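PDB 5ZH8: teichoic acid D-alanine hydrolase from Staphylococcus aureus, which releases D-alanyl groups from wall teichoic acid and lipoteichoic acid and influences methicillin resistance and autolysis. Local coordinates for residues A[231-234]-A[235-239]; A[248-251]-A[252-255]; A[375-378]-A[379-383]. All coordinates share one frame; numbering follows the deposited sequence.

Contact 1 (A[231-234]-A[235-239]); sequences YAEN and YYTKI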
ATOM      1  N   TYR A 231     -15.968  18.798 -17.622  1.00 52.79           N
ATOM      2  CA  TYR A 231     -15.760  17.359 -17.675  1.00 50.49           C
ATOM      3  C   TYR A 231     -16.992  16.629 -17.147  1.00 50.28           C
ATOM      4  O   TYR A 231     -17.458  15.670 -17.760  1.00 49.35           O
ATOM      5  CB  TYR A 231     -14.527  16.966 -16.849  1.00 49.71           C
ATOM      6  CG  TYR A 231     -14.227  15.480 -16.864  1.00 47.44           C
ATOM      7  CD1 TYR A 231     -14.816  14.624 -15.941  1.00 46.69           C
ATOM      8  CD2 TYR A 231     -13.355  14.931 -17.801  1.00 46.17           C
ATOM      9  CE1 TYR A 231     -14.546  13.263 -15.945  1.00 44.83           C
ATOM     10  CE2 TYR A 231     -13.078  13.577 -17.816  1.00 44.43           C
ATOM     11  CZ  TYR A 231     -13.677  12.743 -16.884  1.00 43.79           C
ATOM     12  OH  TYR A 231     -13.418  11.385 -16.890  1.00 42.16           O
ATOM     13  N   ALA A 232     -17.511  17.095 -16.015  1.00 51.80           N
ATOM     14  CA  ALA A 232     -18.694  16.507 -15.381  1.00 52.03           C
ATOM     15  C   ALA A 232     -19.887  16.468 -16.324  1.00 52.40           C
ATOM     16  O   ALA A 232     -20.625  15.488 -16.366  1.00 51.73           O
ATOM     17  CB  ALA A 232     -19.057  17.288 -14.115  1.00 54.25           C
ATOM     18  N   GLU A 233     -20.075  17.545 -17.070  1.00 53.94           N
ATOM     19  CA  GLU A 233     -21.158  17.622 -18.036  1.00 54.77           C
ATOM     20  C   GLU A 233     -20.914  16.663 -19.196  1.00 52.83           C
ATOM     21  O   GLU A 233     -21.823  15.944 -19.609  1.00 52.61           O
ATOM     22  CB  GLU A 233     -21.298  19.049 -18.557  1.00 57.03           C
ATOM     23  CG  GLU A 233     -22.523  19.269 -19.426  1.00 58.40           C
ATOM     24  CD  GLU A 233     -22.819  20.730 -19.674  1.00 61.35           C
ATOM     25  OE1 GLU A 233     -22.089  21.606 -19.144  1.00 62.58           O
ATOM     26  OE2 GLU A 233     -23.781  21.002 -20.419  1.00 62.83           O
ATOM     27  N   ASN A 234     -19.690  16.653 -19.718  1.00 51.69           N
ATOM     28  CA  ASN A 234     -19.348  15.747 -20.800  1.00 50.35           C
ATOM     29  C   ASN A 234     -19.560  14.301 -20.368  1.00 49.13           C
ATOM     30  O   ASN A 234     -20.112  13.506 -21.130  1.00 48.66           O
ATOM     31  CB  ASN A 234     -17.909  15.968 -21.281  1.00 49.71           C
ATOM     32  CG  ASN A 234     -17.767  17.178 -22.204  1.00 51.24           C
ATOM     33  OD1 ASN A 234     -16.936  18.057 -21.975  1.00 52.08           O
ATOM     34  ND2 ASN A 234     -18.556  17.209 -23.275  1.00 51.94           N
ATOM     35  N   TYR A 235     -19.145  13.963 -19.145  1.00 48.98           N
ATOM     36  CA  TYR A 235     -19.352  12.607 -18.628  1.00 47.87           C
ATOM     37  C   TYR A 235     -20.833  12.237 -18.530  1.00 48.80           C
ATOM     38  O   TYR A 235     -21.232  11.160 -18.964  1.00 48.05           O
ATOM     39  CB  TYR A 235     -18.713  12.396 -17.252  1.00 47.56           C
ATOM     40  CG  TYR A 235     -19.313  11.188 -16.559  1.00 47.13           C
ATOM     41  CD1 TYR A 235     -18.881   9.897 -16.856  1.00 45.30           C
ATOM     42  CD2 TYR A 235     -20.357  11.334 -15.647  1.00 48.69           C
ATOM     43  CE1 TYR A 235     -19.454   8.797 -16.248  1.00 45.00           C
ATOM     44  CE2 TYR A 235     -20.936  10.232 -15.037  1.00 48.32           C
ATOM     45  CZ  TYR A 235     -20.479   8.973 -15.344  1.00 46.52           C
ATOM     46  OH  TYR A 235     -21.064   7.895 -14.735  1.00 46.89           O
ATOM     47  N   TYR A 236     -21.641  13.105 -17.933  1.00 50.71           N
ATOM     48  CA  TYR A 236     -23.058  12.784 -17.744  1.00 52.18           C
ATOM     49  C   TYR A 236     -23.829  12.745 -19.067  1.00 52.97           C
ATOM     50  O   TYR A 236     -24.567  11.792 -19.335  1.00 52.99           O
ATOM     51  CB  TYR A 236     -23.740  13.739 -16.754  1.00 54.29           C
ATOM     52  CG  TYR A 236     -23.609  13.299 -15.314  1.00 54.16           C
ATOM     53  CD1 TYR A 236     -24.246  12.151 -14.848  1.00 53.86           C
ATOM     54  CD2 TYR A 236     -22.806  14.000 -14.430  1.00 54.51           C
ATOM     55  CE1 TYR A 236     -24.117  11.744 -13.533  1.00 53.75           C
ATOM     56  CE2 TYR A 236     -22.662  13.597 -13.111  1.00 54.48           C
ATOM     57  CZ  TYR A 236     -23.320  12.468 -12.666  1.00 54.13           C
ATOM     58  OH  TYR A 236     -23.196  12.064 -11.356  1.00 54.23           O
ATOM     59  N   THR A 237     -23.653  13.770 -19.891  1.00 53.88           N
ATOM     60  CA  THR A 237     -24.370  13.860 -21.160  1.00 54.99           C
ATOM     61  C   THR A 237     -23.967  12.747 -22.144  1.00 53.37           C
ATOM     62  O   THR A 237     -24.817  12.211 -22.858  1.00 53.58           O
ATOM     63  CB  THR A 237     -24.153  15.232 -21.828  1.00 56.29           C
ATOM     64  OG1 THR A 237     -22.753  15.513 -21.894  1.00 55.34           O
ATOM     65  CG2 THR A 237     -24.823  16.322 -21.042  1.00 58.48           C
ATOM     66  N   LYS A 238     -22.683  12.393 -22.157  1.00 51.83           N
ATOM     67  CA  LYS A 238     -22.160  11.438 -23.139  1.00 50.66           C
ATOM     68  C   LYS A 238     -21.998   9.998 -22.642  1.00 48.87           C
ATOM     69  O   LYS A 238     -21.851   9.088 -23.455  1.00 48.31           O
ATOM     70  CB  LYS A 238     -20.822  11.926 -23.702  1.00 50.21           C
ATOM     71  CG  LYS A 238     -20.863  13.276 -24.404  1.00 51.80           C
ATOM     72  CD  LYS A 238     -19.472  13.631 -24.911  1.00 51.63           C
ATOM     73  CE  LYS A 238     -19.450  14.906 -25.734  1.00 53.50           C
ATOM     74  NZ  LYS A 238     -20.097  14.718 -27.060  1.00 54.58           N
ATOM     75  N   ILE A 239     -22.006   9.779 -21.330  1.00 48.36           N
ATOM     76  CA  ILE A 239     -21.830   8.418 -20.775  1.00 46.97           C
ATOM     77  C   ILE A 239     -22.801   8.126 -19.634  1.00 47.71           C
ATOM     78  O   ILE A 239     -23.619   7.214 -19.734  1.00 47.92           O
ATOM     79  CB  ILE A 239     -20.386   8.180 -20.274  1.00 45.33           C
ATOM     80  CG1 ILE A 239     -19.376   8.346 -21.417  1.00 44.82           C
ATOM     81  CG2 ILE A 239     -20.252   6.791 -19.653  1.00 44.34           C
ATOM     82  CD1 ILE A 239     -17.950   8.551 -20.952  1.00 43.94           C
TER
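Thr237 turns its hydroxyl back onto the preceding turn of helix 231-240, where OG1 donates to Glu233 O at 2.5 Å. With chi1 at 51°, OG1 lies between the residue's own N and C, which turns it back toward the carbonyl oxygen one turn earlier, to meet it from the side, tilted 35° from the carbonyl plane; the two side chains cross at a slant, with Thr237 CG2 4.1 Å from Glu233 CG. The same carbonyl also accepts Thr237 N at 2.9 Å. At the next residue, Lys238 N bonds to Asn234 O at 3.0 Å, and the two side chains run alongside each other in the same direction; the ammonium group of Lys238 goes on to a salt bridge with Glu143. One turn apart on the same side of the helix, Tyr231 and Tyr235 touch loosely, CE1 of the first to CB of the second at 4.5 Å. The rings of Tyr235 and Tyr236 are turned so that CE2 of Tyr235 stands over the centre of one face of Tyr236, 3.7 Å above its plane. The hydroxyls of Tyr231 and Tyr236 serve partners beyond the helix: Tyr231 OH bonds to Thr133 and Ser132, and Tyr236 OH to Glu253. Thus Glu233 O is gripped twice within the helix, while these two hydroxyls tie it to its surroundings.

Contact 2 (A[248-251]-A[252-255]); sequences TAFY and DEQP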
ATOM      1  N   THR A 248     -23.447   6.250  -9.651  1.00 52.38           N
ATOM      2  CA  THR A 248     -22.092   6.683  -9.933  1.00 51.16           C
ATOM      3  C   THR A 248     -22.077   8.197  -9.815  1.00 52.85           C
ATOM      4  O   THR A 248     -22.961   8.874 -10.355  1.00 54.53           O
ATOM      5  CB  THR A 248     -21.693   6.305 -11.366  1.00 49.90           C
ATOM      6  OG1 THR A 248     -21.658   4.879 -11.495  1.00 48.86           O
ATOM      7  CG2 THR A 248     -20.335   6.899 -11.738  1.00 48.82           C
ATOM      8  N   ALA A 249     -21.087   8.739  -9.117  1.00 52.87           N
ATOM      9  CA  ALA A 249     -21.087  10.166  -8.823  1.00 54.42           C
ATOM     10  C   ALA A 249     -19.699  10.733  -8.589  1.00 53.96           C
ATOM     11  O   ALA A 249     -18.770  10.021  -8.217  1.00 52.63           O
ATOM     12  CB  ALA A 249     -21.982  10.457  -7.625  1.00 56.60           C
ATOM     13  N   PHE A 250     -19.575  12.032  -8.835  1.00 55.21           N
ATOM     14  CA  PHE A 250     -18.379  12.777  -8.481  1.00 55.40           C
ATOM     15  C   PHE A 250     -18.395  13.007  -6.977  1.00 56.94           C
ATOM     16  O   PHE A 250     -19.454  13.083  -6.364  1.00 58.27           O
ATOM     17  CB  PHE A 250     -18.313  14.107  -9.246  1.00 56.59           C
ATOM     18  CG  PHE A 250     -17.997  13.950 -10.708  1.00 54.73           C
ATOM     19  CD1 PHE A 250     -16.683  13.847 -11.135  1.00 53.72           C
ATOM     20  CD2 PHE A 250     -19.008  13.896 -11.652  1.00 54.53           C
ATOM     21  CE1 PHE A 250     -16.378  13.696 -12.477  1.00 52.50           C
ATOM     22  CE2 PHE A 250     -18.715  13.747 -12.998  1.00 53.43           C
ATOM     23  CZ  PHE A 250     -17.396  13.645 -13.412  1.00 52.32           C
ATOM     24  N   TYR A 251     -17.204  13.113  -6.398  1.00 57.11           N
ATOM     25  CA  TYR A 251     -17.004  13.117  -4.943  1.00 58.70           C
ATOM     26  C   TYR A 251     -17.926  14.029  -4.114  1.00 61.36           C
ATOM     27  O   TYR A 251     -18.274  13.680  -2.984  1.00 62.31           O
ATOM     28  CB  TYR A 251     -15.542  13.460  -4.627  1.00 59.30           C
ATOM     29  CG  TYR A 251     -15.198  14.927  -4.788  1.00 61.82           C
ATOM     30  CD1 TYR A 251     -14.949  15.474  -6.047  1.00 61.69           C
ATOM     31  CD2 TYR A 251     -15.121  15.770  -3.683  1.00 64.73           C
ATOM     32  CE1 TYR A 251     -14.638  16.818  -6.197  1.00 63.81           C
ATOM     33  CE2 TYR A 251     -14.807  17.116  -3.821  1.00 67.03           C
ATOM     34  CZ  TYR A 251     -14.569  17.634  -5.080  1.00 66.58           C
ATOM     35  OH  TYR A 251     -14.252  18.969  -5.218  1.00 69.03           O
ATOM     36  N   ASP A 252     -18.312  15.183  -4.657  1.00 62.80           N
ATOM     37  CA  ASP A 252     -19.033  16.184  -3.872  1.00 65.94           C
ATOM     38  C   ASP A 252     -20.525  16.308  -4.197  1.00 66.62           C
ATOM     39  O   ASP A 252     -21.189  17.226  -3.714  1.00 69.64           O
ATOM     40  CB  ASP A 252     -18.354  17.554  -4.010  1.00 68.13           C
ATOM     41  CG  ASP A 252     -18.611  18.468  -2.811  1.00 71.91           C
ATOM     42  OD1 ASP A 252     -18.770  17.964  -1.674  1.00 72.70           O
ATOM     43  OD2 ASP A 252     -18.663  19.704  -3.008  1.00 74.52           O
ATOM     44  N   GLU A 253     -21.065  15.391  -4.992  1.00 64.40           N
ATOM     45  CA  GLU A 253     -22.493  15.420  -5.305  1.00 65.65           C
ATOM     46  C   GLU A 253     -23.316  15.070  -4.058  1.00 67.44           C
ATOM     47  O   GLU A 253     -23.047  14.077  -3.383  1.00 66.43           O
ATOM     48  CB  GLU A 253     -22.814  14.485  -6.475  1.00 63.50           C
ATOM     49  CG  GLU A 253     -22.119  14.871  -7.773  1.00 62.13           C
ATOM     50  CD  GLU A 253     -22.668  14.136  -8.987  1.00 60.80           C
ATOM     51  OE1 GLU A 253     -23.860  14.310  -9.329  1.00 62.55           O
ATOM     52  OE2 GLU A 253     -21.898  13.391  -9.622  1.00 58.28           O
ATOM     53  N   GLN A 254     -24.303  15.911  -3.752  1.00 70.38           N
ATOM     54  CA  GLN A 254     -25.040  15.837  -2.481  1.00 72.66           C
ATOM     55  C   GLN A 254     -25.838  14.555  -2.290  1.00 71.67           C
ATOM     56  O   GLN A 254     -25.706  13.904  -1.259  1.00 71.72           O
ATOM     57  CB  GLN A 254     -25.979  17.047  -2.321  1.00 76.45           C
ATOM     58  CG  GLN A 254     -25.263  18.342  -2.007  1.00 78.40           C
ATOM     59  CD  GLN A 254     -24.519  18.287  -0.687  1.00 79.39           C
ATOM     60  OE1 GLN A 254     -25.092  17.945   0.350  1.00 81.04           O
ATOM     61  NE2 GLN A 254     -23.232  18.627  -0.721  1.00 78.63           N
ATOM     62  N   PRO A 255     -26.663  14.176  -3.282  1.00 70.97           N
ATOM     63  CA  PRO A 255     -27.567  13.045  -3.056  1.00 71.14           C
ATOM     64  C   PRO A 255     -26.867  11.710  -2.818  1.00 68.80           C
ATOM     65  O   PRO A 255     -27.511  10.780  -2.344  1.00 69.47           O
ATOM     66  CB  PRO A 255     -28.393  12.975  -4.348  1.00 70.80           C
ATOM     67  CG  PRO A 255     -28.117  14.239  -5.090  1.00 71.24           C
ATOM     68  CD  PRO A 255     -26.753  14.677  -4.662  1.00 70.13           C
TER
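The chain leaves strand 248-250 through a type I beta turn from Phe250 to Glu253, closed by Glu253 N donating to Phe250 O at 3.1 Å. Glu253 then sends its own side chain back across the turn. Its extended chain crosses Phe250 obliquely and places OE2 2.8 Å from Phe250 N, in a fairly straight bond (164°) that uses the anti side of the carboxylate. Glu253 OE2 also lies at the edge of the Phe250 ring, 3.6 Å from Phe250 CD2, and touches Ala249 CB. Phe250 and Glu253 are therefore joined in both directions, backbone to backbone and backbone to carboxylate. At the corner of the turn, Asp252 CB sits over one face of the Tyr251 ring, 3.8 Å from its centroid in a CH-pi contact; chi1 of Tyr251, 76°, swings the ring over the following residue. Asp252 directs OD1 to a salt bridge with Lys257. The buried Glu253 carboxylate has further partners, Tyr236 at OE2 and Asn56 at OE1. Strand 248-250 is an outer strand of a small antiparallel sheet beside strand 288-290, and Phe250 packs between that strand, helix 231-240 and Leu52 of helix 47-55.

Contact 3 (A[375-378]-A[379-383]); sequences IKHI and YNDIL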
ATOM      1  N   ILE A 375      -9.084 -10.808  -6.715  1.00 43.79           N
ATOM      2  CA  ILE A 375      -9.801 -10.816  -7.986  1.00 43.04           C
ATOM      3  C   ILE A 375      -9.245 -11.893  -8.932  1.00 43.17           C
ATOM      4  O   ILE A 375      -9.991 -12.455  -9.726  1.00 43.00           O
ATOM      5  CB  ILE A 375      -9.801  -9.413  -8.640  1.00 42.28           C
ATOM      6  CG1 ILE A 375     -10.935  -9.283  -9.662  1.00 41.91           C
ATOM      7  CG2 ILE A 375      -8.455  -9.098  -9.284  1.00 42.38           C
ATOM      8  CD1 ILE A 375     -11.175  -7.868 -10.137  1.00 41.09           C
ATOM      9  N   LYS A 376      -7.951 -12.191  -8.829  1.00 43.58           N
ATOM     10  CA  LYS A 376      -7.348 -13.278  -9.609  1.00 44.42           C
ATOM     11  C   LYS A 376      -7.897 -14.615  -9.174  1.00 44.71           C
ATOM     12  O   LYS A 376      -8.221 -15.462  -9.999  1.00 45.28           O
ATOM     13  CB  LYS A 376      -5.829 -13.307  -9.459  1.00 45.65           C
ATOM     14  CG  LYS A 376      -5.104 -12.250 -10.262  1.00 46.09           C
ATOM     15  CD  LYS A 376      -3.629 -12.221  -9.893  1.00 48.02           C
ATOM     16  CE  LYS A 376      -2.819 -11.354 -10.853  1.00 49.02           C
ATOM     17  NZ  LYS A 376      -1.419 -11.862 -11.042  1.00 51.36           N
ATOM     18  N   HIS A 377      -7.995 -14.799  -7.867  1.00 44.62           N
ATOM     19  CA  HIS A 377      -8.470 -16.051  -7.321  1.00 45.33           C
ATOM     20  C   HIS A 377      -9.901 -16.301  -7.772  1.00 45.20           C
ATOM     21  O   HIS A 377     -10.277 -17.430  -8.061  1.00 46.60           O
ATOM     22  CB  HIS A 377      -8.379 -16.032  -5.803  1.00 45.48           C
ATOM     23  CG  HIS A 377      -8.855 -17.291  -5.158  1.00 46.62           C
ATOM     24  ND1 HIS A 377      -8.198 -18.494  -5.300  1.00 47.78           N
ATOM     25  CD2 HIS A 377      -9.922 -17.535  -4.363  1.00 47.00           C
ATOM     26  CE1 HIS A 377      -8.842 -19.427  -4.626  1.00 48.83           C
ATOM     27  NE2 HIS A 377      -9.886 -18.869  -4.040  1.00 48.46           N
ATOM     28  N   ILE A 378     -10.693 -15.241  -7.846  1.00 43.95           N
ATOM     29  CA  ILE A 378     -12.079 -15.352  -8.283  1.00 43.85           C
ATOM     30  C   ILE A 378     -12.158 -15.648  -9.789  1.00 43.94           C
ATOM     31  O   ILE A 378     -12.862 -16.555 -10.218  1.00 45.08           O
ATOM     32  CB  ILE A 378     -12.855 -14.067  -7.939  1.00 42.82           C
ATOM     33  CG1 ILE A 378     -13.041 -13.972  -6.423  1.00 43.27           C
ATOM     34  CG2 ILE A 378     -14.197 -14.026  -8.655  1.00 43.14           C
ATOM     35  CD1 ILE A 378     -13.646 -12.666  -5.946  1.00 42.78           C
ATOM     36  N   TYR A 379     -11.419 -14.888 -10.580  1.00 43.09           N
ATOM     37  CA  TYR A 379     -11.487 -14.980 -12.034  1.00 43.37           C
ATOM     38  C   TYR A 379     -10.808 -16.252 -12.579  1.00 44.72           C
ATOM     39  O   TYR A 379     -11.368 -16.965 -13.419  1.00 45.41           O
ATOM     40  CB  TYR A 379     -10.846 -13.728 -12.625  1.00 42.15           C
ATOM     41  CG  TYR A 379     -10.945 -13.583 -14.126  1.00 42.22           C
ATOM     42  CD1 TYR A 379     -12.085 -13.055 -14.724  1.00 41.92           C
ATOM     43  CD2 TYR A 379      -9.872 -13.929 -14.944  1.00 42.77           C
ATOM     44  CE1 TYR A 379     -12.157 -12.896 -16.100  1.00 42.29           C
ATOM     45  CE2 TYR A 379      -9.931 -13.780 -16.316  1.00 42.97           C
ATOM     46  CZ  TYR A 379     -11.071 -13.260 -16.893  1.00 42.73           C
ATOM     47  OH  TYR A 379     -11.119 -13.104 -18.257  1.00 42.96           O
ATOM     48  N   ASN A 380      -9.600 -16.519 -12.100  1.00 45.05           N
ATOM     49  CA  ASN A 380      -8.816 -17.640 -12.589  1.00 46.71           C
ATOM     50  C   ASN A 380      -9.146 -18.939 -11.865  1.00 48.52           C
ATOM     51  O   ASN A 380      -9.402 -19.952 -12.510  1.00 50.36           O
ATOM     52  CB  ASN A 380      -7.321 -17.340 -12.456  1.00 46.64           C
ATOM     53  CG  ASN A 380      -6.894 -16.143 -13.276  1.00 45.41           C
ATOM     54  OD1 ASN A 380      -7.398 -15.923 -14.373  1.00 45.33           O
ATOM     55  ND2 ASN A 380      -5.954 -15.374 -12.759  1.00 44.73           N
ATOM     56  N   ASP A 381      -9.136 -18.927 -10.535  1.00 48.66           N
ATOM     57  CA  ASP A 381      -9.274 -20.177  -9.790  1.00 50.49           C
ATOM     58  C   ASP A 381     -10.726 -20.634  -9.689  1.00 51.19           C
ATOM     59  O   ASP A 381     -11.039 -21.780 -10.016  1.00 52.91           O
ATOM     60  CB  ASP A 381      -8.626 -20.076  -8.403  1.00 50.67           C
ATOM     61  CG  ASP A 381      -7.126 -19.791  -8.474  1.00 50.91           C
ATOM     62  OD1 ASP A 381      -6.493 -20.131  -9.500  1.00 51.73           O
ATOM     63  OD2 ASP A 381      -6.574 -19.227  -7.505  1.00 50.51           O
ATOM     64  N   ILE A 382     -11.618 -19.750  -9.257  1.00 50.24           N
ATOM     65  CA  ILE A 382     -12.999 -20.157  -9.018  1.00 51.21           C
ATOM     66  C   ILE A 382     -13.810 -20.185 -10.313  1.00 51.66           C
ATOM     67  O   ILE A 382     -14.409 -21.205 -10.642  1.00 53.47           O
ATOM     68  CB  ILE A 382     -13.684 -19.267  -7.968  1.00 50.32           C
ATOM     69  CG1 ILE A 382     -12.926 -19.364  -6.636  1.00 50.55           C
ATOM     70  CG2 ILE A 382     -15.136 -19.684  -7.800  1.00 51.61           C
ATOM     71  CD1 ILE A 382     -13.481 -18.495  -5.520  1.00 50.09           C
ATOM     72  N   LEU A 383     -13.823 -19.074 -11.044  1.00 50.28           N
ATOM     73  CA  LEU A 383     -14.561 -18.995 -12.309  1.00 50.65           C
ATOM     74  C   LEU A 383     -13.834 -19.639 -13.494  1.00 51.62           C
ATOM     75  O   LEU A 383     -14.426 -19.798 -14.554  1.00 52.25           O
ATOM     76  CB  LEU A 383     -14.896 -17.538 -12.642  1.00 48.93           C
ATOM     77  CG  LEU A 383     -15.736 -16.782 -11.603  1.00 48.05           C
ATOM     78  CD1 LEU A 383     -15.932 -15.348 -12.061  1.00 46.72           C
ATOM     79  CD2 LEU A 383     -17.076 -17.447 -11.368  1.00 49.47           C
TER
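Helix 371-382 packs against the large antiparallel sheet of the beta-lactamase-like fold, with a wider pi-type turn at 379-382; His377 and Asp381, one turn apart, form a histidine-carboxylate hydrogen bond. Before the widening the bonding is ordinary alpha-helical, as in Asn380 N to Lys376 O at 2.7 Å. At the widening the bonds reach back five residues: Ile382 N donates to His377 O at 2.9 Å and Leu383 N to Ile378 O at 2.8 Å. His377 O also receives a weak bond from Asp381 N. On the buried side, Ile378 and Leu383 lie side by side, CG2 to CD1 at 4.0 Å, and both press on Ile79 of helix 74-85 and Val361 of strand 359-365. The His377 ring has Ile382 CD1 obliquely beside it, 3.9 Å from His377 CD2, and meets Tyr82 edge-to-face; Leu87 of the second subunit packs on His377 as well. With CG anti to the backbone N (chi1 180°), the imidazole reaches forward along the helix to Asp381. The ring and carboxylate planes stand 75° apart, and His377 ND1 meets the anti lone pair of Asp381 OD2 at 2.8 Å.

From the N terminus, the three contacts follow one another in series, and none nests within or crosses another. Each is local: contact 1 spans successive turns of helix 231-240, contact 2 closes the beta turn after strand 248-250, and contact 3 lies at the end of helix 371-382. The first two are neighbours in space, with centres about 13 Å apart, and they touch directly, Ala232 against Phe250 and Tyr235 against Thr248, joining the helix to the three-stranded sheet. Contact 3 stands apart, with nearest atoms about 17 Å from contact 2 and about 19 Å from contact 1. It lies across the centre of the chain from contact 1 and belongs with the eight-stranded sheet.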